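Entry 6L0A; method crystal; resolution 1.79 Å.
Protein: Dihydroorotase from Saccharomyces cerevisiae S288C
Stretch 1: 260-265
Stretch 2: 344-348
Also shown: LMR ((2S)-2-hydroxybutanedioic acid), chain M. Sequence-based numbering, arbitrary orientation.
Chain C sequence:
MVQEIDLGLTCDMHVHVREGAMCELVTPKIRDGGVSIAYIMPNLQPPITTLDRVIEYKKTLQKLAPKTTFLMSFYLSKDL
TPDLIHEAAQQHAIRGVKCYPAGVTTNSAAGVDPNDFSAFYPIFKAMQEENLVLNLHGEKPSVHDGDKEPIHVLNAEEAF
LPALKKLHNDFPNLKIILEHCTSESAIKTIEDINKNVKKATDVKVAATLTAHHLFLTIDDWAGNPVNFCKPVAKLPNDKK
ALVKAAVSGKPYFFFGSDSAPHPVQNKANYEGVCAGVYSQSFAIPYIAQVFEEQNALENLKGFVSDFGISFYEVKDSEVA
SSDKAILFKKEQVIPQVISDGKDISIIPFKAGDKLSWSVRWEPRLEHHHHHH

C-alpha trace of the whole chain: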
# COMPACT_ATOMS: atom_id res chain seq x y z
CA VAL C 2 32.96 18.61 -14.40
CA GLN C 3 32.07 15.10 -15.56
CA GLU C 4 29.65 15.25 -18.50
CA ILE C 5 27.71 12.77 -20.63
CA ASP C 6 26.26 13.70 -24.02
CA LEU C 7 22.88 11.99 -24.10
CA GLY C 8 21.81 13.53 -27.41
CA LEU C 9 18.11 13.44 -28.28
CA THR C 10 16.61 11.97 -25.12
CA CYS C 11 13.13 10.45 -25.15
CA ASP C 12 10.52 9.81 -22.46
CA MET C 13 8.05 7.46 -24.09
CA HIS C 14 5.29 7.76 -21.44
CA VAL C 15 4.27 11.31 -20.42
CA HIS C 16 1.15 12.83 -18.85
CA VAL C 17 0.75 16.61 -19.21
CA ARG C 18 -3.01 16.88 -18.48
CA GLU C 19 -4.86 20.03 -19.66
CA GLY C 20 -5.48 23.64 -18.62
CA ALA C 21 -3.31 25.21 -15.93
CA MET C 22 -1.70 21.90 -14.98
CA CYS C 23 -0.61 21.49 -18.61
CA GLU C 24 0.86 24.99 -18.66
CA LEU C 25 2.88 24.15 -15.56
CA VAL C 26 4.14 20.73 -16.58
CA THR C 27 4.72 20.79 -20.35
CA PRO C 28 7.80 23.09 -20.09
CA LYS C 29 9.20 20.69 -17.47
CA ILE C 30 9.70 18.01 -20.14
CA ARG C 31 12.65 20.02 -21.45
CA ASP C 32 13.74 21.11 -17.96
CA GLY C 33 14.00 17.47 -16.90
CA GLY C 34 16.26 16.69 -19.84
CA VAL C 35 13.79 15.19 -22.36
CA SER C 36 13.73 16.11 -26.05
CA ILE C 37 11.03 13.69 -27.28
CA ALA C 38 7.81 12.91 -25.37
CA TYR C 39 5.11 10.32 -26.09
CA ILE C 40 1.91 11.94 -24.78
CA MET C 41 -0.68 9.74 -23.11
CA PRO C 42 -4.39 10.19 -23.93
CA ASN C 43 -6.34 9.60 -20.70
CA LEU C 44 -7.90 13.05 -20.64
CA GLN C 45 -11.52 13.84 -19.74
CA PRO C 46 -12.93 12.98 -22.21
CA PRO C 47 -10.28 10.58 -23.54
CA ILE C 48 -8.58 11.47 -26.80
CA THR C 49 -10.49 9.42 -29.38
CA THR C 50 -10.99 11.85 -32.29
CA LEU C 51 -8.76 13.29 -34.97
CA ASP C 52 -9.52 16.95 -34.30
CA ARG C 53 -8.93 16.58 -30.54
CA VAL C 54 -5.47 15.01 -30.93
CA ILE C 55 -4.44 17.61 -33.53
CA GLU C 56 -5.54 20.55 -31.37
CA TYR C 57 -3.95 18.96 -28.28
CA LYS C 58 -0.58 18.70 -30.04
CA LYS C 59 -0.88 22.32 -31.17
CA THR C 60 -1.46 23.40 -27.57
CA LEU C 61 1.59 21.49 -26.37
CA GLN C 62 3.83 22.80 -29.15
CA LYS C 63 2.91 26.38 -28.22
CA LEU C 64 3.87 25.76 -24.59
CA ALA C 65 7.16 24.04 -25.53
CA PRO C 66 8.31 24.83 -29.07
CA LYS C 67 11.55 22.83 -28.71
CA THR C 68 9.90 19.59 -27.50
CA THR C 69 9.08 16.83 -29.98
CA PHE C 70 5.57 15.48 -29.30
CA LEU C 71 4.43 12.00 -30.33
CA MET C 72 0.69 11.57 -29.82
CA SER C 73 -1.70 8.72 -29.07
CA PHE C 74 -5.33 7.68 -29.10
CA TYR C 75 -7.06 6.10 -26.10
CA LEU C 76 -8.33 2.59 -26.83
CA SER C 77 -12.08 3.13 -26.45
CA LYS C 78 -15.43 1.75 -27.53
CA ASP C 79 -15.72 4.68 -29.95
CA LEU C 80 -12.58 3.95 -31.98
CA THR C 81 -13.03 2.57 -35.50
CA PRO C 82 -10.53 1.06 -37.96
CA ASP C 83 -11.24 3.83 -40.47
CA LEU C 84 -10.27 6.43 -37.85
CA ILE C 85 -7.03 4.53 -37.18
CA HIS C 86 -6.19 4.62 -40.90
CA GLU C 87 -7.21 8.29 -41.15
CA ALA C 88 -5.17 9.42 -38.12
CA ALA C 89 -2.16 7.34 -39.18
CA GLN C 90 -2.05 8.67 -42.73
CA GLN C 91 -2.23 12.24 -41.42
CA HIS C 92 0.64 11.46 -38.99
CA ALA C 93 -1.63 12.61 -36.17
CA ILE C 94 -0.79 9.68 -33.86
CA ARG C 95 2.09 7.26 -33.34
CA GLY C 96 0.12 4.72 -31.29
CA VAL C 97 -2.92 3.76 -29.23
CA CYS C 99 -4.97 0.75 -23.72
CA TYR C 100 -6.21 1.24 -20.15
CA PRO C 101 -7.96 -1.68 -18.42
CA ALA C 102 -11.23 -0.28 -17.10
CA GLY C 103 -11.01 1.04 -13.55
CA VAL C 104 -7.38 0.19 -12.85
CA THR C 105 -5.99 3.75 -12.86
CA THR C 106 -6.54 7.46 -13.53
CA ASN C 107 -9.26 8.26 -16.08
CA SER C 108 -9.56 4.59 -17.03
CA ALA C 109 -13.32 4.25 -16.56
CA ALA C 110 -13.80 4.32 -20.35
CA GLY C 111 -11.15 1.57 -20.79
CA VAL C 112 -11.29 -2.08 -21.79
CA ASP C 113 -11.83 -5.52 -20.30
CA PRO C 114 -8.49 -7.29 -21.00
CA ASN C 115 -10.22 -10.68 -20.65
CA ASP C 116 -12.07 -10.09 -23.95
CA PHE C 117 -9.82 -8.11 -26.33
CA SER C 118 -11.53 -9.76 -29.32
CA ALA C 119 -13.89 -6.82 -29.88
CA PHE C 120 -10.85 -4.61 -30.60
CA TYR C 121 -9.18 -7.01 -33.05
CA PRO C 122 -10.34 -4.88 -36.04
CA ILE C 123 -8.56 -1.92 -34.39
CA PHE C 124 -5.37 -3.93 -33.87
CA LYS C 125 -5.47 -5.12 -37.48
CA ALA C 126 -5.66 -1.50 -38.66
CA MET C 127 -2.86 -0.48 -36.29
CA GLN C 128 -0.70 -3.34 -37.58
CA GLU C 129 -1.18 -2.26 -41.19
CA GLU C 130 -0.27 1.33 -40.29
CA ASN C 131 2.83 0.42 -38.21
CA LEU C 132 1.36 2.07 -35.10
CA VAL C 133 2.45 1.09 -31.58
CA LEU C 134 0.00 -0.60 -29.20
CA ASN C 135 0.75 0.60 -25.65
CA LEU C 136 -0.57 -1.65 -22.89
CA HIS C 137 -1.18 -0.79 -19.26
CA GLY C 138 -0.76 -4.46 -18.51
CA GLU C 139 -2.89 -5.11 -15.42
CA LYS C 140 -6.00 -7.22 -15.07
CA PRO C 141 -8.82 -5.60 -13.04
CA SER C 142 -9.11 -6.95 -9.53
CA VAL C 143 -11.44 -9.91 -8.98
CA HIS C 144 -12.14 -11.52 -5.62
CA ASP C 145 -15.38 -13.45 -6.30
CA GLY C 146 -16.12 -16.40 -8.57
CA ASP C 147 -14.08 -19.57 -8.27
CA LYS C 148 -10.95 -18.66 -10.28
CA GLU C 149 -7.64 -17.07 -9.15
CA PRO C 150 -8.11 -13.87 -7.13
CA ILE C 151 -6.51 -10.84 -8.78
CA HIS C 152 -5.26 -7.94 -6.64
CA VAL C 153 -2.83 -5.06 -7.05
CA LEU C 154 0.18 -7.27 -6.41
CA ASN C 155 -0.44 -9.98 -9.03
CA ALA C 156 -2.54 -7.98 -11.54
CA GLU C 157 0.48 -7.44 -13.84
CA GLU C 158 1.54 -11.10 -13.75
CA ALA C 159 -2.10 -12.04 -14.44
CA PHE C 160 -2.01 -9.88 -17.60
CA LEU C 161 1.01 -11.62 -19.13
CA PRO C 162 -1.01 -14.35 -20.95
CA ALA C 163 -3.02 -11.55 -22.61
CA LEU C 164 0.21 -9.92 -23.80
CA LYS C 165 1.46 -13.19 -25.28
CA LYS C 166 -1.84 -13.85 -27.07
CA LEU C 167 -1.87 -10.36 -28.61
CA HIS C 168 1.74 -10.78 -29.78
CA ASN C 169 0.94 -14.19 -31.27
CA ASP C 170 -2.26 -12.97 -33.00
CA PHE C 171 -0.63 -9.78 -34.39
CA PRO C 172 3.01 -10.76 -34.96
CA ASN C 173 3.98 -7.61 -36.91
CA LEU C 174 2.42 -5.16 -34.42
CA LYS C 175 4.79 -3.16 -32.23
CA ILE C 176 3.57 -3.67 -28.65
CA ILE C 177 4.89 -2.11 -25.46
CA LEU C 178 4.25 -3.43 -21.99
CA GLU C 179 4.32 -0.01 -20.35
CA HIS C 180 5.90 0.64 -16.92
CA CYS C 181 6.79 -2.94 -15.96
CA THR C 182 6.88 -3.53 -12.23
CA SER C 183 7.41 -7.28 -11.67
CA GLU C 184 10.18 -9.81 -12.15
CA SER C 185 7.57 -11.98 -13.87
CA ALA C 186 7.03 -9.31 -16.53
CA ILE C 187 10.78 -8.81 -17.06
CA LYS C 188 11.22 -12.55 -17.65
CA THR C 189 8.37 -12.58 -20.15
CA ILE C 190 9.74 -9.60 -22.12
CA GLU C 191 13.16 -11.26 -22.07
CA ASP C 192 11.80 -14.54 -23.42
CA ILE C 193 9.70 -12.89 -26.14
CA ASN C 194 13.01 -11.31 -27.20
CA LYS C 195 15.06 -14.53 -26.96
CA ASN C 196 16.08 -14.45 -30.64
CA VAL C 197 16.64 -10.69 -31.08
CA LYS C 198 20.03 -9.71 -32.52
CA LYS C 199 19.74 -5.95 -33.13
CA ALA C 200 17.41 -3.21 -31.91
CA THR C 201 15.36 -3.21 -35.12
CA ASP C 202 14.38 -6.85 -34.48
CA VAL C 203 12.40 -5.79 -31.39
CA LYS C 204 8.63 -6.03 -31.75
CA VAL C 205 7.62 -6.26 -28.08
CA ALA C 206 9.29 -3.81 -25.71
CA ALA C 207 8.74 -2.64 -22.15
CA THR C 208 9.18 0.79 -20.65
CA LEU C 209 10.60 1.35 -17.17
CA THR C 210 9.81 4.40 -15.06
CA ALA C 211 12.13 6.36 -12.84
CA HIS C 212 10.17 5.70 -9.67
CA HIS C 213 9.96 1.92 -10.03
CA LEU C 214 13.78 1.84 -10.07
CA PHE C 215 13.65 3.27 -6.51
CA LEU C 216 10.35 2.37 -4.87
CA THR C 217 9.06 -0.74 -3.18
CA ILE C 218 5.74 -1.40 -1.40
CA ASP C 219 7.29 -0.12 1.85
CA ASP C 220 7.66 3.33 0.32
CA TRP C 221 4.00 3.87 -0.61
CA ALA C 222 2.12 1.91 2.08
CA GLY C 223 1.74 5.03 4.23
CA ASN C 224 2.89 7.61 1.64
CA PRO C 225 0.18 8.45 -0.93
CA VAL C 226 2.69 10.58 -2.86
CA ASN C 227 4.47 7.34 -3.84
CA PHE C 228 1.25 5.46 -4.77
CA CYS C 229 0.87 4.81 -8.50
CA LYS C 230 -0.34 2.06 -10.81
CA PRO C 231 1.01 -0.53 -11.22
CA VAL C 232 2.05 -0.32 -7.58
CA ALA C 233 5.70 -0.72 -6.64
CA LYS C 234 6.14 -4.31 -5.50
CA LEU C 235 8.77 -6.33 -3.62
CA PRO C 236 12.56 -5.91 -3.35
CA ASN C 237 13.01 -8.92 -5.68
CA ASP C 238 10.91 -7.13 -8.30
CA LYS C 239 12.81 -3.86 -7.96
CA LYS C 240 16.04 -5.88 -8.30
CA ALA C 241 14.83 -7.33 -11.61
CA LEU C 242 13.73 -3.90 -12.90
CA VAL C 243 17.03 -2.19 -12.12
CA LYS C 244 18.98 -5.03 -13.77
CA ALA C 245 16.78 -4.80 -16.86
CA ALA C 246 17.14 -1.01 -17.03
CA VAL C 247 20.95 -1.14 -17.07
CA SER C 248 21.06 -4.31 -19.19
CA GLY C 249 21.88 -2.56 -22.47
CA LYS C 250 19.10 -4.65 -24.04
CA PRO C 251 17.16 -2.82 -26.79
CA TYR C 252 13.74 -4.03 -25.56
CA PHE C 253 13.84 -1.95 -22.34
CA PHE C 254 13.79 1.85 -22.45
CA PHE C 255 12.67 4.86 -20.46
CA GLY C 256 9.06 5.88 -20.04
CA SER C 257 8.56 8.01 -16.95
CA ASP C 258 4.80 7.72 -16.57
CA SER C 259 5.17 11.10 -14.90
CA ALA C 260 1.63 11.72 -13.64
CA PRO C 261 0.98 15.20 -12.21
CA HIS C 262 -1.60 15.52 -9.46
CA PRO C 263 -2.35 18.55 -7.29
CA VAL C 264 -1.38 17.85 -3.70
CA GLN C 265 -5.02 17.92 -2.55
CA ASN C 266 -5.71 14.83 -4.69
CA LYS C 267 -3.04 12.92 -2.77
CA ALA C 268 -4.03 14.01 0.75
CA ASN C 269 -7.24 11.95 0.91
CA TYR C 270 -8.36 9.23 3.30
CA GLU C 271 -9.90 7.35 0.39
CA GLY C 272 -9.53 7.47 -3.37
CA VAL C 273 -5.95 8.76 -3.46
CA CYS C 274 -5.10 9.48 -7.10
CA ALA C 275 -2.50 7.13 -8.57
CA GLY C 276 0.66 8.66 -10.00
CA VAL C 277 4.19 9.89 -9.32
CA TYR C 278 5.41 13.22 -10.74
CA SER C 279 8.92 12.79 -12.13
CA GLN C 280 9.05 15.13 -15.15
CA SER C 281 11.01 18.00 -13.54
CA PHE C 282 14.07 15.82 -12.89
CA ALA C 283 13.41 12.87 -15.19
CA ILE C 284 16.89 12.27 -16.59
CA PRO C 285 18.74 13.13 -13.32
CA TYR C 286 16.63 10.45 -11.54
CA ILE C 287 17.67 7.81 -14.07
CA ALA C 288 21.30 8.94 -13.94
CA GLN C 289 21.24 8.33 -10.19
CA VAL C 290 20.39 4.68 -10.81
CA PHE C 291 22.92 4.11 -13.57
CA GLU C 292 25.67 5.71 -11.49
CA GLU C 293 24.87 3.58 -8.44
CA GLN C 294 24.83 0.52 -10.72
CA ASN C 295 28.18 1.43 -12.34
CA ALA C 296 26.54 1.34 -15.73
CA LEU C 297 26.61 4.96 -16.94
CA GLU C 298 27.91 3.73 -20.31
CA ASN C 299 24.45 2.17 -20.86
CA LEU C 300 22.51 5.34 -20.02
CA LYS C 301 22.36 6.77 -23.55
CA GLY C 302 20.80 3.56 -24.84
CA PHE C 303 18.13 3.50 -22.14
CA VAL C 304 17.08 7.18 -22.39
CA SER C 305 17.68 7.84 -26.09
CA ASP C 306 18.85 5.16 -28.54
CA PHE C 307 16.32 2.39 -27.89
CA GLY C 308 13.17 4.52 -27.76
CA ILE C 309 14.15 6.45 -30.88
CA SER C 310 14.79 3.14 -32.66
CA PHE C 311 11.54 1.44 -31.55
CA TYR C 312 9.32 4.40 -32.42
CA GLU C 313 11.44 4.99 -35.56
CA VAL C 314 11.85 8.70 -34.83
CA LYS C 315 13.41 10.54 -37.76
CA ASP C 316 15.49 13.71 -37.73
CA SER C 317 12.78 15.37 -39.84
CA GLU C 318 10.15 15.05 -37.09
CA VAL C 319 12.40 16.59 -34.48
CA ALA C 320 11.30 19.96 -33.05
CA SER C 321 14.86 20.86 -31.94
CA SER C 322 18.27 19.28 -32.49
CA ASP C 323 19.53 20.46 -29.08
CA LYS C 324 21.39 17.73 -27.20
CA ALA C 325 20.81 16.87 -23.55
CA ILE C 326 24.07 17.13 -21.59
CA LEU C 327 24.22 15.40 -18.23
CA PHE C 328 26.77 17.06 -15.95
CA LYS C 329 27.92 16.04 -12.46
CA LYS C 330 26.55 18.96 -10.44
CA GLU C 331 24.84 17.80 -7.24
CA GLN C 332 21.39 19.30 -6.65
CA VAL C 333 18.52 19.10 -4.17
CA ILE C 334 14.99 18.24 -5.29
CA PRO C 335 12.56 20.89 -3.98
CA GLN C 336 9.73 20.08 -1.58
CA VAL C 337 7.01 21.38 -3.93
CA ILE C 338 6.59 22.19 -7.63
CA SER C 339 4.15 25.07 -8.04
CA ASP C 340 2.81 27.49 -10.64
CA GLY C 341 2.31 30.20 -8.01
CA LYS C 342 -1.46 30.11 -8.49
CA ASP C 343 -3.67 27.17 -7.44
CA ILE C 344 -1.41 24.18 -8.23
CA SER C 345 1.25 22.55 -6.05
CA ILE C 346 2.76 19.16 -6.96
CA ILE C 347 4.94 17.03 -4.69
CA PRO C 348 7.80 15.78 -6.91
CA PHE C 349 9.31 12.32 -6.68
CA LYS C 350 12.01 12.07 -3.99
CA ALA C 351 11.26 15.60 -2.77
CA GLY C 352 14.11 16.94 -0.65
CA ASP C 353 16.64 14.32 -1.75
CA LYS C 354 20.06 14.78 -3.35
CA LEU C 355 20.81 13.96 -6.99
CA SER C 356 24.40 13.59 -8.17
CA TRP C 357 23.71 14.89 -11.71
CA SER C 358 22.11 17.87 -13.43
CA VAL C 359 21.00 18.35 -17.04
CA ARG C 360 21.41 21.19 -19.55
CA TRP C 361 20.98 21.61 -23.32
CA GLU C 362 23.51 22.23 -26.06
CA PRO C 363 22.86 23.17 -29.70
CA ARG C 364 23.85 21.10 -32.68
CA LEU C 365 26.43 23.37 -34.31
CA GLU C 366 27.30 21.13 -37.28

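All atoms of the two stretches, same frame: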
# COMPACT_ATOMS: atom_id res chain seq x y z
N ALA C 260 3.08 11.58 -13.77
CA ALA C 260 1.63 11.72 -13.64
C ALA C 260 1.35 12.83 -12.65
O ALA C 260 1.27 12.59 -11.44
CB ALA C 260 0.99 10.41 -13.18
N PRO C 261 1.17 14.06 -13.13
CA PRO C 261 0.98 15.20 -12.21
C PRO C 261 -0.38 15.17 -11.54
O PRO C 261 -1.42 15.03 -12.20
CB PRO C 261 1.13 16.43 -13.12
CG PRO C 261 1.64 15.91 -14.44
CD PRO C 261 1.22 14.48 -14.54
N HIS C 262 -0.38 15.32 -10.21
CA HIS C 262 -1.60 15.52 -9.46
C HIS C 262 -1.41 16.68 -8.48
O HIS C 262 -0.35 16.80 -7.86
CB HIS C 262 -1.99 14.26 -8.66
CG HIS C 262 -2.39 13.12 -9.53
ND1 HIS C 262 -3.61 13.06 -10.17
CD2 HIS C 262 -1.73 11.99 -9.87
CE1 HIS C 262 -3.68 11.94 -10.87
NE2 HIS C 262 -2.55 11.28 -10.71
N PRO C 263 -2.41 17.54 -8.35
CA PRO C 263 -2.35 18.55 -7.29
C PRO C 263 -2.34 17.86 -5.94
O PRO C 263 -2.94 16.80 -5.75
CB PRO C 263 -3.63 19.37 -7.50
CG PRO C 263 -4.56 18.44 -8.19
CD PRO C 263 -3.72 17.51 -9.01
N VAL C 264 -1.63 18.47 -4.99
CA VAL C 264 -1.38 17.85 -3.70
C VAL C 264 -2.69 17.47 -3.00
O VAL C 264 -2.74 16.46 -2.28
CB VAL C 264 -0.53 18.80 -2.85
CG1 VAL C 264 -1.31 20.10 -2.54
CG2 VAL C 264 -0.07 18.11 -1.61
N GLN C 265 -3.76 18.23 -3.22
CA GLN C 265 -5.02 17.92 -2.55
C GLN C 265 -5.64 16.62 -3.05
O GLN C 265 -6.49 16.05 -2.36
CB GLN C 265 -6.02 19.07 -2.71
CG GLN C 265 -6.52 19.31 -4.13
CD GLN C 265 -5.67 20.33 -4.87
OE1 GLN C 265 -4.51 20.57 -4.51
NE2 GLN C 265 -6.24 20.94 -5.92
N ILE C 344 -1.91 25.54 -8.03
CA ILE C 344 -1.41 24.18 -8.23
C ILE C 344 -0.07 24.01 -7.52
O ILE C 344 0.88 24.75 -7.79
CB ILE C 344 -1.28 23.83 -9.72
CG1 ILE C 344 -2.66 23.85 -10.38
CG2 ILE C 344 -0.61 22.48 -9.90
CD1 ILE C 344 -2.64 23.59 -11.89
N SER C 345 -0.00 23.02 -6.63
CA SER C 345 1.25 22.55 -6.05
C SER C 345 1.34 21.04 -6.27
O SER C 345 0.38 20.32 -6.00
CB SER C 345 1.33 22.86 -4.56
OG SER C 345 1.13 24.25 -4.33
N ILE C 346 2.49 20.58 -6.75
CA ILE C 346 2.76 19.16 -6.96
C ILE C 346 3.93 18.77 -6.08
O ILE C 346 4.94 19.49 -6.02
CB ILE C 346 3.09 18.86 -8.43
CG1 ILE C 346 1.96 19.28 -9.36
CG2 ILE C 346 3.42 17.37 -8.62
CD1 ILE C 346 2.46 19.56 -10.77
N ILE C 347 3.83 17.61 -5.43
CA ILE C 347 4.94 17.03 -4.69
C ILE C 347 5.76 16.19 -5.67
O ILE C 347 5.24 15.17 -6.17
CB ILE C 347 4.45 16.19 -3.51
CG1 ILE C 347 3.35 16.93 -2.75
CG2 ILE C 347 5.61 15.87 -2.60
CD1 ILE C 347 3.83 18.21 -2.06
N PRO C 348 6.99 16.57 -5.98
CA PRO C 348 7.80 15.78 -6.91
C PRO C 348 8.34 14.51 -6.26
O PRO C 348 8.46 14.40 -5.04
CB PRO C 348 8.95 16.73 -7.27
CG PRO C 348 9.13 17.54 -5.99
CD PRO C 348 7.73 17.74 -5.46
C1 LMR M . -1.18 5.54 -14.78
O1A LMR M . -0.27 5.51 -15.66
O1B LMR M . -1.60 4.43 -14.38
C2 LMR M . -1.77 6.85 -14.22
O2 LMR M . -1.58 7.07 -12.84
C3 LMR M . -1.06 8.03 -14.80
C4 LMR M . -2.12 9.09 -14.61
O4A LMR M . -2.47 9.51 -13.45
O4B LMR M . -2.62 9.48 -15.68
O HOH W 1 1.22 16.20 -5.58
O HOH W 2 -2.91 22.35 -5.60

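What do the first residues of stretch 1 contribute? Ala260 lies too far off to touch stretch 2; its CB instead packs 3.5 Å from C3 of the bound LMR. Contact begins at Pro261, a buried residue whose CB sits 4.1 Å from CD1 of Ile346. Both groups are apolar and have no polar atoms to satisfy, so they suit this enclosed spot. The m, t rotamer of Ile346 carries CD1 out to meet the proline ring.

How can His262 serve both the ligand and the contact? Its CA-to-CB bond points away from stretch 2, and ring and backbone have separate tasks. His262 NE2 donates a weak hydrogen bond to LMR O4A at 3.3 Å, with the ligand atom at the ring edge. His262 O lies 3.7 Å from Ile346 CG1 and accepts a hydrogen bond from water 1 at 2.8 Å. That water in turn accepts from Ile347 N at 3.0 Å, joining two backbones that do not pair directly here.

Where do the backbones meet directly? Pro263 and Ile346 form the closest CA pairing, 5.2 Å between their CA atoms. Pro263 CA makes a CA-H...O contact with Ser345 O at 3.5 Å. Pro263 has no amide hydrogen; the donor to Ser345 O is the next amide, Val264 N, at 2.9 Å, the one direct hydrogen bond between the stretches.

What closes the far end? The CA-to-CB bond of Val264 points toward stretch 2, and the residue has the largest covered area, 60 Å². With chi1 in p, Val264 CG2 lies 3.8 Å from Ile347 CG1, while Val264 CG1 lies 4.3 Å from Ser345 CB. Beyond it, exposed Gln265 works through solvent: water 2 donates to Gln265 OE1 at 2.6 Å and accepts from Ser345 N at 3.2 Å.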